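Local structure of fiber protein 2 (2VTW) at residues Thr144-Arg150 / Phe169-Ser175; Leu48-Thr54 / Asn184-Gly190. The protein probably attaches the virion to a host-cell receptor through the head domain of its trimeric short fibre, the part described here. All blocks are in the same frame, centred on the assembly; numbering follows the deposited sequence.

Both contacts join antiparallel strands of the beta-rich head domain, and their centres lie 12 Å apart. Interaction 1 pairs the strands of the hairpin 147-157 / 163-173, close in sequence; interaction 2 pairs strand 43-53 with strand 185-197, 130 residues apart at the nearest ends. In chain order 48-54 comes first, both segments of interaction 1 follow, and 184-190 comes last, so the hairpin belongs to the chain that interaction 2 brings back together. The two meet through apolar side chains: F171 CD1 is 3.6 Å from I189 CD1, and F171 also packs on V50. F171 and I189 thus help form a shared core within the receptor-binding head.

Interaction 1 (Thr144-Arg150 / Phe169-Ser175); sequences TGSIDVR and FTFQCAS
Q172 and R150 lie on the same face of this antiparallel hairpin, and waters join their polar ends. The Q172 chain leaves beside its own backbone N (chi1 -47°), with CB passing 3.4 Å from D148 O, and then runs out extended. One water bridges Q172 OE1 and R150 NE, while Q172 NE2 donates to two more: one bound 2.9 Å from R150 NH2, the other donating to D148 OD2. R150 NH1 donates to G129 O, and D148 OD1 bonds S133 OG. Beneath these chains Q172 N donates to D148 O at 2.6 Å, and R150 and T170 exchange a pair of backbone bonds.

On the reverse face V149 meets two rings. Its CG1, anti to the backbone N (chi1 -170°), sits over the centre of the F171 ring, 4.2 Å from the centroid, in a CH-pi contact, and touches the edge of F169 at CD1. I147 CG2 reaches the F171 edge. At the end away from the hairpin turn, T144 packs CB against C173 SG at 3.7 Å, and its carbonyl O accepts from S175 N at 2.8 Å.

Strand 129-140 borders 147-150 through backbone bonds of I147 and V149, strand 71-76 borders 169-173, and the apolar face rests on strands 43-53 and 185-197.

Interaction 2 (Leu48-Thr54 / Asn184-Gly190); sequences LYVKVDT and NGTVAIG
T54 OG1 is gripped by two N-H groups from the opposing segment: G185 N donates at 2.9 Å, and N184 ND2 donates at 3.1 Å with the hydroxyl near the plane of its amide. With chi1 at 59° the hydroxyl stands between the backbone N and the carbonyl carbon of T54, where it faces the start of the other strand. The backbone joins in, T54 N donating almost straight to G185 O (174° at the hydrogen), so three bonds tie this end of the pair.

From there a regular antiparallel ladder runs on, V52 with V187 and V50 with I189 each exchanging two backbone bonds. On the face of these four residues I189 CG2 lies 3.7 Å from V50 CB and V187 CG1 is 4.1 Å from V52 CB, while I189 CG1, anti to the backbone N (chi1 -180°), carries CD1 away from the partner strand.

Across the other face K51 stretches its extended chain past A188, with CG 3.7 Å from A188 CB and CE reaching T186. T186 CG2 instead touches the D53 carboxylate, 3.6 Å from CG; the polar atoms look further, T186 OG1 to T139 and D53 OD1 to T55. The Y49 ring lies against the backbone of G190, CE1 3.6 Å from its C.

Strand 28-40 flanks 48-53 and strand 129-140 flanks 185-190. V187 packs on P136 and F138 of strand 129-140, and V50 on F21 of strand 4-23, while Y49 and A188 pack on P109 and I110 of a neighbouring subunit.

Interaction 1 (Thr144-Arg150 / Phe169-Ser175)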
# COMPACT_ATOMS: atom_id res chain seq x y z
N THR A 144 9.91 9.97 -18.99
CA THR A 144 9.01 10.67 -18.06
C THR A 144 9.61 10.88 -16.66
O THR A 144 9.04 11.63 -15.84
CB THR A 144 7.71 9.85 -17.85
OG1 THR A 144 8.03 8.56 -17.32
CG2 THR A 144 6.93 9.68 -19.19
N GLY A 145 10.73 10.22 -16.38
CA GLY A 145 11.20 10.11 -14.99
C GLY A 145 10.27 9.20 -14.18
O GLY A 145 9.53 8.39 -14.74
N SER A 146 10.33 9.31 -12.86
CA SER A 146 9.39 8.61 -11.97
C SER A 146 7.99 9.25 -12.08
O SER A 146 7.85 10.40 -12.45
CB SER A 146 9.87 8.62 -10.51
OG SER A 146 10.91 7.66 -10.33
N ILE A 147 6.98 8.46 -11.73
CA ILE A 147 5.58 8.84 -11.84
C ILE A 147 4.92 8.53 -10.50
O ILE A 147 4.94 7.40 -10.04
CB ILE A 147 4.85 8.03 -12.97
CG1 ILE A 147 5.44 8.33 -14.36
CG2 ILE A 147 3.37 8.32 -12.97
CD1 ILE A 147 4.90 7.41 -15.49
N ASP A 148 4.38 9.55 -9.84
CA ASP A 148 3.54 9.34 -8.68
C ASP A 148 2.12 9.19 -9.17
O ASP A 148 1.73 9.85 -10.16
CB ASP A 148 3.62 10.54 -7.76
CG ASP A 148 4.98 10.70 -7.11
OD1 ASP A 148 5.65 9.67 -6.88
OD2 ASP A 148 5.33 11.85 -6.82
N VAL A 149 1.34 8.34 -8.51
CA VAL A 149 -0.08 8.19 -8.81
C VAL A 149 -0.95 8.58 -7.61
O VAL A 149 -0.82 7.98 -6.53
CB VAL A 149 -0.39 6.73 -9.23
CG1 VAL A 149 -1.81 6.65 -9.80
CG2 VAL A 149 0.65 6.23 -10.27
N ARG A 150 -1.80 9.59 -7.80
CA ARG A 150 -2.86 9.93 -6.85
C ARG A 150 -4.11 9.09 -7.13
O ARG A 150 -4.55 8.99 -8.26
CB ARG A 150 -3.19 11.41 -6.93
CG ARG A 150 -4.19 11.89 -5.86
CD ARG A 150 -3.55 12.00 -4.52
NE ARG A 150 -2.53 13.04 -4.49
CZ ARG A 150 -1.82 13.37 -3.42
NH1 ARG A 150 -1.98 12.74 -2.28
NH2 ARG A 150 -0.93 14.36 -3.50
N PHE A 169 -7.36 7.61 -11.19
CA PHE A 169 -5.91 7.44 -11.03
C PHE A 169 -5.25 8.53 -11.85
O PHE A 169 -5.38 8.51 -13.07
CB PHE A 169 -5.44 6.11 -11.59
CG PHE A 169 -5.85 4.91 -10.80
CD1 PHE A 169 -4.93 4.21 -10.05
CD2 PHE A 169 -7.14 4.43 -10.86
CE1 PHE A 169 -5.29 3.09 -9.34
CE2 PHE A 169 -7.52 3.29 -10.13
CZ PHE A 169 -6.61 2.63 -9.37
N THR A 170 -4.58 9.48 -11.21
CA THR A 170 -3.85 10.50 -11.96
C THR A 170 -2.35 10.24 -11.84
O THR A 170 -1.78 10.25 -10.74
CB THR A 170 -4.23 11.94 -11.60
OG1 THR A 170 -5.63 12.16 -11.83
CG2 THR A 170 -3.44 12.94 -12.44
N PHE A 171 -1.74 9.99 -13.00
CA PHE A 171 -0.32 9.69 -13.13
C PHE A 171 0.43 10.98 -13.30
O PHE A 171 0.18 11.72 -14.23
CB PHE A 171 -0.10 8.76 -14.32
CG PHE A 171 -0.75 7.42 -14.16
CD1 PHE A 171 0.01 6.31 -13.85
CD2 PHE A 171 -2.12 7.26 -14.31
CE1 PHE A 171 -0.58 5.06 -13.68
CE2 PHE A 171 -2.73 6.01 -14.14
CZ PHE A 171 -1.97 4.91 -13.83
N GLN A 172 1.34 11.25 -12.37
CA GLN A 172 2.03 12.52 -12.32
C GLN A 172 3.52 12.31 -12.66
O GLN A 172 4.32 11.92 -11.78
CB GLN A 172 1.85 13.14 -10.95
CG GLN A 172 0.37 13.08 -10.48
CD GLN A 172 0.11 13.80 -9.18
OE1 GLN A 172 -1.03 14.19 -8.90
NE2 GLN A 172 1.16 14.00 -8.38
N CYS A 173 3.86 12.55 -13.93
CA CYS A 173 5.23 12.39 -14.45
C CYS A 173 6.16 13.47 -13.93
O CYS A 173 5.79 14.65 -13.87
CB CYS A 173 5.25 12.44 -15.98
SG CYS A 173 4.41 11.10 -16.82
N ALA A 174 7.38 13.07 -13.56
CA ALA A 174 8.39 14.04 -13.08
C ALA A 174 8.86 14.97 -14.20
O ALA A 174 9.16 16.15 -13.94
CB ALA A 174 9.58 13.32 -12.44
N SER A 175 8.89 14.44 -15.43
CA SER A 175 9.38 15.14 -16.63
C SER A 175 8.37 15.13 -17.77
O SER A 175 7.67 14.13 -17.98
CB SER A 175 10.66 14.49 -17.17
OG SER A 175 11.72 14.65 -16.25
O HOH W 1 4.23 14.28 -8.45
O HOH W 2 -2.60 15.02 -6.78
O HOH W 3 0.40 15.47 -5.88

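Interaction 2 (Leu48-Thr54 / Asn184-Gly190)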
# COMPACT_ATOMS: atom_id res chain seq x y z
N LEU A 48 -3.55 -2.28 -11.32
CA LEU A 48 -3.61 -1.64 -12.62
C LEU A 48 -2.23 -1.45 -13.30
O LEU A 48 -1.37 -0.78 -12.74
CB LEU A 48 -4.29 -0.27 -12.48
CG LEU A 48 -4.44 0.55 -13.76
CD1 LEU A 48 -5.46 -0.16 -14.67
CD2 LEU A 48 -4.86 1.99 -13.48
N TYR A 49 -2.02 -2.03 -14.48
CA TYR A 49 -0.90 -1.65 -15.34
C TYR A 49 -1.38 -0.73 -16.47
O TYR A 49 -2.49 -0.92 -17.01
CB TYR A 49 -0.25 -2.85 -15.98
CG TYR A 49 0.40 -3.87 -15.07
CD1 TYR A 49 1.76 -3.78 -14.72
CD2 TYR A 49 -0.31 -4.96 -14.63
CE1 TYR A 49 2.36 -4.75 -13.93
CE2 TYR A 49 0.26 -5.91 -13.85
CZ TYR A 49 1.59 -5.80 -13.49
OH TYR A 49 2.12 -6.81 -12.70
N VAL A 50 -0.57 0.26 -16.84
CA VAL A 50 -0.86 1.17 -17.97
C VAL A 50 0.37 1.22 -18.89
O VAL A 50 1.51 1.34 -18.40
CB VAL A 50 -1.23 2.61 -17.49
CG1 VAL A 50 -1.21 3.63 -18.65
CG2 VAL A 50 -2.60 2.63 -16.83
N LYS A 51 0.16 1.14 -20.21
CA LYS A 51 1.26 1.39 -21.19
C LYS A 51 0.79 2.35 -22.30
O LYS A 51 -0.32 2.21 -22.82
CB LYS A 51 1.80 0.07 -21.74
CG LYS A 51 3.05 0.21 -22.60
CD LYS A 51 3.47 -1.14 -23.15
CE LYS A 51 4.67 -1.03 -24.07
NZ LYS A 51 5.17 -2.41 -24.30
N VAL A 52 1.62 3.35 -22.62
CA VAL A 52 1.34 4.31 -23.68
C VAL A 52 2.50 4.25 -24.71
O VAL A 52 3.67 4.40 -24.34
CB VAL A 52 1.20 5.74 -23.13
CG1 VAL A 52 0.64 6.68 -24.20
CG2 VAL A 52 0.30 5.75 -21.89
N ASP A 53 2.15 3.99 -25.97
CA ASP A 53 3.09 3.87 -27.11
C ASP A 53 2.80 5.09 -27.98
O ASP A 53 1.65 5.32 -28.37
CB ASP A 53 2.82 2.54 -27.83
CG ASP A 53 3.83 2.22 -28.96
OD1 ASP A 53 4.31 3.13 -29.68
OD2 ASP A 53 4.12 1.02 -29.16
N THR A 54 3.82 5.91 -28.24
CA THR A 54 3.64 7.15 -28.99
C THR A 54 3.14 6.88 -30.42
O THR A 54 2.50 7.74 -31.03
CB THR A 54 4.92 8.02 -29.03
OG1 THR A 54 5.99 7.26 -29.61
CG2 THR A 54 5.31 8.48 -27.62
N ASN A 184 9.54 10.08 -28.94
CA ASN A 184 8.94 8.80 -29.31
C ASN A 184 9.38 7.64 -28.44
O ASN A 184 10.43 7.70 -27.79
CB ASN A 184 9.29 8.50 -30.78
CG ASN A 184 8.47 9.35 -31.74
OD1 ASN A 184 9.01 10.24 -32.42
ND2 ASN A 184 7.15 9.09 -31.80
N GLY A 185 8.59 6.58 -28.45
CA GLY A 185 8.88 5.39 -27.68
C GLY A 185 7.69 5.02 -26.83
O GLY A 185 6.56 5.39 -27.14
N THR A 186 7.95 4.28 -25.75
CA THR A 186 6.90 3.75 -24.87
C THR A 186 7.24 3.96 -23.38
O THR A 186 8.41 4.12 -23.01
CB THR A 186 6.63 2.22 -25.11
OG1 THR A 186 7.65 1.42 -24.51
CG2 THR A 186 6.51 1.90 -26.62
N VAL A 187 6.18 3.99 -22.56
CA VAL A 187 6.27 4.06 -21.10
C VAL A 187 5.24 3.08 -20.56
O VAL A 187 4.12 3.02 -21.06
CB VAL A 187 6.03 5.48 -20.55
CG1 VAL A 187 4.66 6.00 -20.96
CG2 VAL A 187 6.21 5.51 -18.99
N ALA A 188 5.66 2.24 -19.63
CA ALA A 188 4.83 1.21 -19.04
C ALA A 188 5.02 1.27 -17.52
O ALA A 188 6.15 1.40 -17.01
CB ALA A 188 5.17 -0.16 -19.58
N ILE A 189 3.90 1.20 -16.80
CA ILE A 189 3.87 1.47 -15.37
C ILE A 189 3.00 0.46 -14.69
O ILE A 189 1.95 0.08 -15.22
CB ILE A 189 3.35 2.89 -15.06
CG1 ILE A 189 3.33 3.17 -13.55
CG2 ILE A 189 1.96 3.07 -15.63
CD1 ILE A 189 3.17 4.62 -13.19
N GLY A 190 3.45 0.01 -13.52
CA GLY A 190 2.67 -0.85 -12.64
C GLY A 190 3.49 -1.96 -12.02
O GLY A 190 4.70 -2.05 -12.26